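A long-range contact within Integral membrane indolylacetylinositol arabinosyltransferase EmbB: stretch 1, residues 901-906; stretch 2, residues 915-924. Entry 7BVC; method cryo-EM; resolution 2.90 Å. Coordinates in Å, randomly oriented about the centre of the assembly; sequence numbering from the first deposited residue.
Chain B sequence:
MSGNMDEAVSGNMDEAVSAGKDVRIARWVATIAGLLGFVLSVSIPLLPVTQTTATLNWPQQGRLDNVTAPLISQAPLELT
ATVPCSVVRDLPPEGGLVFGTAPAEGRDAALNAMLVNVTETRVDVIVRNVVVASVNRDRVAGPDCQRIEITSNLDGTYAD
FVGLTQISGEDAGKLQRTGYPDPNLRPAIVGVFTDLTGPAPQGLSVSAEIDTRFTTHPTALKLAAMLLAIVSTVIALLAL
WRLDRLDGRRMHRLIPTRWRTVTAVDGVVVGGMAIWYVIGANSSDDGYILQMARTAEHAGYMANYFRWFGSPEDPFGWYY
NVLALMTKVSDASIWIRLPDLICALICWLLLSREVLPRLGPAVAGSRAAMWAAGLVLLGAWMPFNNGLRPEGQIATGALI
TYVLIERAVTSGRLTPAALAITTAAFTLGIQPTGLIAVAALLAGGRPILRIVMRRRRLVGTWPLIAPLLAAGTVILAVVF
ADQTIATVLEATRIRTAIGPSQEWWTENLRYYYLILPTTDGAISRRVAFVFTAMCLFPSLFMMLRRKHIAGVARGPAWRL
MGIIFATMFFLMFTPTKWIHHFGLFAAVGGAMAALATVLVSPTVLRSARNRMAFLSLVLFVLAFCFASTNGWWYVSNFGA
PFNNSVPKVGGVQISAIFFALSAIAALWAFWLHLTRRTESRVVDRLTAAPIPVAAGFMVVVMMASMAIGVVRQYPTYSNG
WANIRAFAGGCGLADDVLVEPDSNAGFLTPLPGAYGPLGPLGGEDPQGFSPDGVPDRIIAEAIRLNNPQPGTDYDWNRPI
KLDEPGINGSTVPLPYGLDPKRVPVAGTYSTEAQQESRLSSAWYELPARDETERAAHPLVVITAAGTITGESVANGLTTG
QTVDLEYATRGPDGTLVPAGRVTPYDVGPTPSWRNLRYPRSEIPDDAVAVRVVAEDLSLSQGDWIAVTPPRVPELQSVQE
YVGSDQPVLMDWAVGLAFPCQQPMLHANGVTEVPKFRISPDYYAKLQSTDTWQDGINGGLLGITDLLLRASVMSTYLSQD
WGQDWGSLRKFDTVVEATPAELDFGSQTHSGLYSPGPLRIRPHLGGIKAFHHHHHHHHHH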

ATOM      1  N   ARG B 901     -43.536  14.460  -0.857  1.00 76.93           N
ATOM      2  CA  ARG B 901     -42.504  13.729  -0.134  1.00 76.93           C
ATOM      3  C   ARG B 901     -41.141  14.223  -0.594  1.00 76.93           C
ATOM      4  O   ARG B 901     -40.936  14.457  -1.788  1.00 76.93           O
ATOM      5  CB  ARG B 901     -42.629  12.218  -0.367  1.00 76.93           C
ATOM      6  CG  ARG B 901     -41.668  11.381   0.451  1.00 76.93           C
ATOM      7  CD  ARG B 901     -42.058   9.914   0.430  1.00 76.93           C
ATOM      8  NE  ARG B 901     -43.199   9.637   1.298  1.00 76.93           N
ATOM      9  CZ  ARG B 901     -44.447   9.499   0.867  1.00 76.93           C
ATOM     10  NH1 ARG B 901     -44.720   9.610  -0.426  1.00 76.93           N
ATOM     11  NH2 ARG B 901     -45.422   9.246   1.727  1.00 76.93           N
ATOM     12  N   VAL B 902     -40.220  14.384   0.353  1.00 71.61           N
ATOM     13  CA  VAL B 902     -38.869  14.859   0.078  1.00 71.61           C
ATOM     14  C   VAL B 902     -37.872  13.838   0.608  1.00 71.61           C
ATOM     15  O   VAL B 902     -38.066  13.272   1.689  1.00 71.61           O
ATOM     16  CB  VAL B 902     -38.611  16.245   0.706  1.00 71.61           C
ATOM     17  CG1 VAL B 902     -37.296  16.817   0.207  1.00 71.61           C
ATOM     18  CG2 VAL B 902     -39.758  17.195   0.403  1.00 71.61           C
ATOM     19  N   THR B 903     -36.793  13.602  -0.164  1.00 71.48           N
ATOM     20  CA  THR B 903     -35.719  12.689   0.196  1.00 71.48           C
ATOM     21  C   THR B 903     -34.527  13.456   0.758  1.00 71.48           C
ATOM     22  O   THR B 903     -34.234  14.573   0.319  1.00 71.48           O
ATOM     23  CB  THR B 903     -35.271  11.874  -1.019  1.00 71.48           C
ATOM     24  OG1 THR B 903     -34.453  12.689  -1.867  1.00 71.48           O
ATOM     25  CG2 THR B 903     -36.476  11.377  -1.803  1.00 71.48           C
ATOM     26  N   PRO B 904     -33.809  12.885   1.723  1.00 70.01           N
ATOM     27  CA  PRO B 904     -32.816  13.657   2.471  1.00 70.01           C
ATOM     28  C   PRO B 904     -31.483  13.780   1.745  1.00 70.01           C
ATOM     29  O   PRO B 904     -31.223  13.143   0.723  1.00 70.01           O
ATOM     30  CB  PRO B 904     -32.661  12.847   3.758  1.00 70.01           C
ATOM     31  CG  PRO B 904     -32.884  11.452   3.321  1.00 70.01           C
ATOM     32  CD  PRO B 904     -33.957  11.522   2.262  1.00 70.01           C
ATOM     33  N   TYR B 905     -30.629  14.622   2.317  1.00 69.45           N
ATOM     34  CA  TYR B 905     -29.260  14.836   1.859  1.00 69.45           C
ATOM     35  C   TYR B 905     -28.324  14.298   2.936  1.00 69.45           C
ATOM     36  O   TYR B 905     -27.966  15.016   3.874  1.00 69.45           O
ATOM     37  CB  TYR B 905     -28.996  16.316   1.595  1.00 69.45           C
ATOM     38  CG  TYR B 905     -29.346  16.784   0.206  1.00 69.45           C
ATOM     39  CD1 TYR B 905     -28.644  16.331  -0.900  1.00 69.45           C
ATOM     40  CD2 TYR B 905     -30.368  17.699   0.002  1.00 69.45           C
ATOM     41  CE1 TYR B 905     -28.960  16.767  -2.170  1.00 69.45           C
ATOM     42  CE2 TYR B 905     -30.691  18.139  -1.263  1.00 69.45           C
ATOM     43  CZ  TYR B 905     -29.986  17.670  -2.344  1.00 69.45           C
ATOM     44  OH  TYR B 905     -30.311  18.111  -3.605  1.00 69.45           O
ATOM     45  N   ASP B 906     -27.928  13.035   2.803  1.00 73.20           N
ATOM     46  CA  ASP B 906     -27.006  12.431   3.753  1.00 73.20           C
ATOM     47  C   ASP B 906     -25.566  12.755   3.379  1.00 73.20           C
ATOM     48  O   ASP B 906     -25.176  12.654   2.214  1.00 73.20           O
ATOM     49  CB  ASP B 906     -27.202  10.916   3.806  1.00 73.20           C
ATOM     50  CG  ASP B 906     -28.505  10.522   4.469  1.00 73.20           C
ATOM     51  OD1 ASP B 906     -28.978  11.276   5.340  1.00 73.20           O
ATOM     52  OD2 ASP B 906     -29.059   9.461   4.124  1.00 73.20           O
TER
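Stretch 2 915-924: NLRYPRSEIP

How does stretch 2 run along stretch 1? The two run in roughly opposite directions, and the nearest CA pairs are Y905 CA to R917 CA at 4.9 Å and P904 CA to L916 CA at 5.3 Å. N915 to Y918 form the end of a strand that begins earlier in the chain, and the rest of stretch 2 is loop or turn; V902 to P904 are extended without forming a regular strand. Backbone pairing is slight: Y905 N gives a weak hydrogen bond to R917 O at 3.3 Å, bent to 128° at the hydrogen, and P904 CA adds a CA-H...O contact to R917 O at 3.5 Å.

Where does the Y918 side chain go? Its CA-to-CB bond points sideways, but chi1 in m (-53°) and chi2 of -73° bring the end of the ring nearer stretch 1. There V902 CG1 lies 3.7 Å from Y918 CD1, and P904 CB lies 3.6 Å from Y918 CE1. The edge of the ring meets backbone, with T903 C 3.7 Å from Y918 CE1. The T903 CA-to-CB bond points away.

What does V902 touch besides the tyrosine? V902 points toward stretch 2 with chi1 in t (-170°), which places CG1 by Y918 and CG2 nearer I923. V902 CG2 approaches I923 CG1 at 4.4 Å. Both methyls lie near the CB of E922, whose N makes a weak hydrogen bond to P919 O at 3.4 Å; V902 CG1 is 4.4 Å from E922 CB.

What do the Y905 and P904 side chains rest on? Y905 points toward stretch 2, and chi1 of -88° carries its ring along to P919, whose CD meets the ring edge 3.8 Å from Y905 CE2. Y905 CB and R917 CB are 3.7 Å apart. On the other side, L916 CB packs on P904 CB at 3.8 Å, and L916 CD2 comes within 3.1 Å of D906 OD1, a close contact without hydrogen bonding.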

ATOM      1  N   ASN B 915     -27.268  14.885  10.367  1.00 62.63           N
ATOM      2  CA  ASN B 915     -28.347  15.779   9.976  1.00 62.63           C
ATOM      3  C   ASN B 915     -28.828  15.419   8.577  1.00 62.63           C
ATOM      4  O   ASN B 915     -28.020  15.293   7.652  1.00 62.63           O
ATOM      5  CB  ASN B 915     -27.884  17.236  10.014  1.00 62.63           C
ATOM      6  CG  ASN B 915     -27.892  17.816  11.412  1.00 62.63           C
ATOM      7  OD1 ASN B 915     -28.742  17.476  12.232  1.00 62.63           O
ATOM      8  ND2 ASN B 915     -26.945  18.701  11.691  1.00 62.63           N
ATOM      9  N   LEU B 916     -30.139  15.257   8.430  1.00 63.66           N
ATOM     10  CA  LEU B 916     -30.777  15.053   7.141  1.00 63.66           C
ATOM     11  C   LEU B 916     -31.327  16.393   6.680  1.00 63.66           C
ATOM     12  O   LEU B 916     -32.066  17.050   7.423  1.00 63.66           O
ATOM     13  CB  LEU B 916     -31.910  14.029   7.237  1.00 63.66           C
ATOM     14  CG  LEU B 916     -31.748  12.813   8.155  1.00 63.66           C
ATOM     15  CD1 LEU B 916     -32.936  11.877   8.013  1.00 63.66           C
ATOM     16  CD2 LEU B 916     -30.452  12.074   7.893  1.00 63.66           C
ATOM     17  N   ARG B 917     -30.964  16.789   5.462  1.00 62.92           N
ATOM     18  CA  ARG B 917     -31.275  18.106   4.926  1.00 62.92           C
ATOM     19  C   ARG B 917     -32.460  18.029   3.974  1.00 62.92           C
ATOM     20  O   ARG B 917     -32.571  17.095   3.176  1.00 62.92           O
ATOM     21  CB  ARG B 917     -30.072  18.696   4.186  1.00 62.92           C
ATOM     22  CG  ARG B 917     -28.913  19.130   5.071  1.00 62.92           C
ATOM     23  CD  ARG B 917     -27.965  17.977   5.342  1.00 62.92           C
ATOM     24  NE  ARG B 917     -26.820  18.379   6.152  1.00 62.92           N
ATOM     25  CZ  ARG B 917     -25.599  18.572   5.668  1.00 62.92           C
ATOM     26  NH1 ARG B 917     -25.362  18.398   4.376  1.00 62.92           N
ATOM     27  NH2 ARG B 917     -24.613  18.937   6.475  1.00 62.92           N
ATOM     28  N   TYR B 918     -33.340  19.024   4.058  1.00 65.87           N
ATOM     29  CA  TYR B 918     -34.448  19.179   3.119  1.00 65.87           C
ATOM     30  C   TYR B 918     -34.510  20.654   2.749  1.00 65.87           C
ATOM     31  O   TYR B 918     -34.982  21.480   3.547  1.00 65.87           O
ATOM     32  CB  TYR B 918     -35.769  18.706   3.720  1.00 65.87           C
ATOM     33  CG  TYR B 918     -35.727  17.305   4.283  1.00 65.87           C
ATOM     34  CD1 TYR B 918     -35.690  16.202   3.445  1.00 65.87           C
ATOM     35  CD2 TYR B 918     -35.725  17.086   5.652  1.00 65.87           C
ATOM     36  CE1 TYR B 918     -35.654  14.922   3.954  1.00 65.87           C
ATOM     37  CE2 TYR B 918     -35.685  15.809   6.170  1.00 65.87           C
ATOM     38  CZ  TYR B 918     -35.649  14.732   5.315  1.00 65.87           C
ATOM     39  OH  TYR B 918     -35.611  13.455   5.823  1.00 65.87           O
ATOM     40  N   PRO B 919     -34.014  21.031   1.575  1.00 67.88           N
ATOM     41  CA  PRO B 919     -34.080  22.437   1.174  1.00 67.88           C
ATOM     42  C   PRO B 919     -35.519  22.880   0.993  1.00 67.88           C
ATOM     43  O   PRO B 919     -36.363  22.135   0.491  1.00 67.88           O
ATOM     44  CB  PRO B 919     -33.315  22.465  -0.153  1.00 67.88           C
ATOM     45  CG  PRO B 919     -33.382  21.065  -0.657  1.00 67.88           C
ATOM     46  CD  PRO B 919     -33.366  20.192   0.554  1.00 67.88           C
ATOM     47  N   ARG B 920     -35.798  24.111   1.411  1.00 74.10           N
ATOM     48  CA  ARG B 920     -37.159  24.623   1.330  1.00 74.10           C
ATOM     49  C   ARG B 920     -37.529  25.099  -0.070  1.00 74.10           C
ATOM     50  O   ARG B 920     -38.558  25.763  -0.233  1.00 74.10           O
ATOM     51  CB  ARG B 920     -37.368  25.753   2.340  1.00 74.10           C
ATOM     52  CG  ARG B 920     -38.745  25.713   2.983  1.00 74.10           C
ATOM     53  CD  ARG B 920     -39.133  27.037   3.603  1.00 74.10           C
ATOM     54  NE  ARG B 920     -38.273  27.396   4.724  1.00 74.10           N
ATOM     55  CZ  ARG B 920     -38.484  28.445   5.509  1.00 74.10           C
ATOM     56  NH1 ARG B 920     -39.525  29.236   5.297  1.00 74.10           N
ATOM     57  NH2 ARG B 920     -37.655  28.703   6.510  1.00 74.10           N
ATOM     58  N   SER B 921     -36.720  24.778  -1.077  1.00 74.22           N
ATOM     59  CA  SER B 921     -37.097  25.023  -2.462  1.00 74.22           C
ATOM     60  C   SER B 921     -37.911  23.879  -3.043  1.00 74.22           C
ATOM     61  O   SER B 921     -38.743  24.109  -3.929  1.00 74.22           O
ATOM     62  CB  SER B 921     -35.847  25.253  -3.317  1.00 74.22           C
ATOM     63  OG  SER B 921     -35.005  24.114  -3.309  1.00 74.22           O
ATOM     64  N   GLU B 922     -37.689  22.653  -2.566  1.00 75.10           N
ATOM     65  CA  GLU B 922     -38.522  21.530  -2.982  1.00 75.10           C
ATOM     66  C   GLU B 922     -39.939  21.682  -2.447  1.00 75.10           C
ATOM     67  O   GLU B 922     -40.917  21.483  -3.177  1.00 75.10           O
ATOM     68  CB  GLU B 922     -37.907  20.216  -2.501  1.00 75.10           C
ATOM     69  CG  GLU B 922     -36.392  20.170  -2.569  1.00 75.10           C
ATOM     70  CD  GLU B 922     -35.881  19.729  -3.922  1.00 75.10           C
ATOM     71  OE1 GLU B 922     -36.712  19.458  -4.815  1.00 75.10           O
ATOM     72  OE2 GLU B 922     -34.647  19.653  -4.097  1.00 75.10           O
ATOM     73  N   ILE B 923     -40.066  22.025  -1.170  1.00 75.95           N
ATOM     74  CA  ILE B 923     -41.360  22.258  -0.538  1.00 75.95           C
ATOM     75  C   ILE B 923     -41.980  23.504  -1.157  1.00 75.95           C
ATOM     76  O   ILE B 923     -41.382  24.589  -1.090  1.00 75.95           O
ATOM     77  CB  ILE B 923     -41.212  22.397   0.985  1.00 75.95           C
ATOM     78  CG1 ILE B 923     -40.146  21.430   1.500  1.00 75.95           C
ATOM     79  CG2 ILE B 923     -42.527  22.129   1.679  1.00 75.95           C
ATOM     80  CD1 ILE B 923     -39.858  21.571   2.973  1.00 75.95           C
ATOM     81  N   PRO B 924     -43.166  23.407  -1.767  1.00 84.01           N
ATOM     82  CA  PRO B 924     -43.753  24.577  -2.437  1.00 84.01           C
ATOM     83  C   PRO B 924     -44.164  25.673  -1.468  1.00 84.01           C
ATOM     84  O   PRO B 924     -44.006  25.530  -0.251  1.00 84.01           O
ATOM     85  CB  PRO B 924     -44.969  23.989  -3.164  1.00 84.01           C
ATOM     86  CG  PRO B 924     -45.302  22.752  -2.401  1.00 84.01           C
ATOM     87  CD  PRO B 924     -43.993  22.201  -1.931  1.00 84.01           C
TER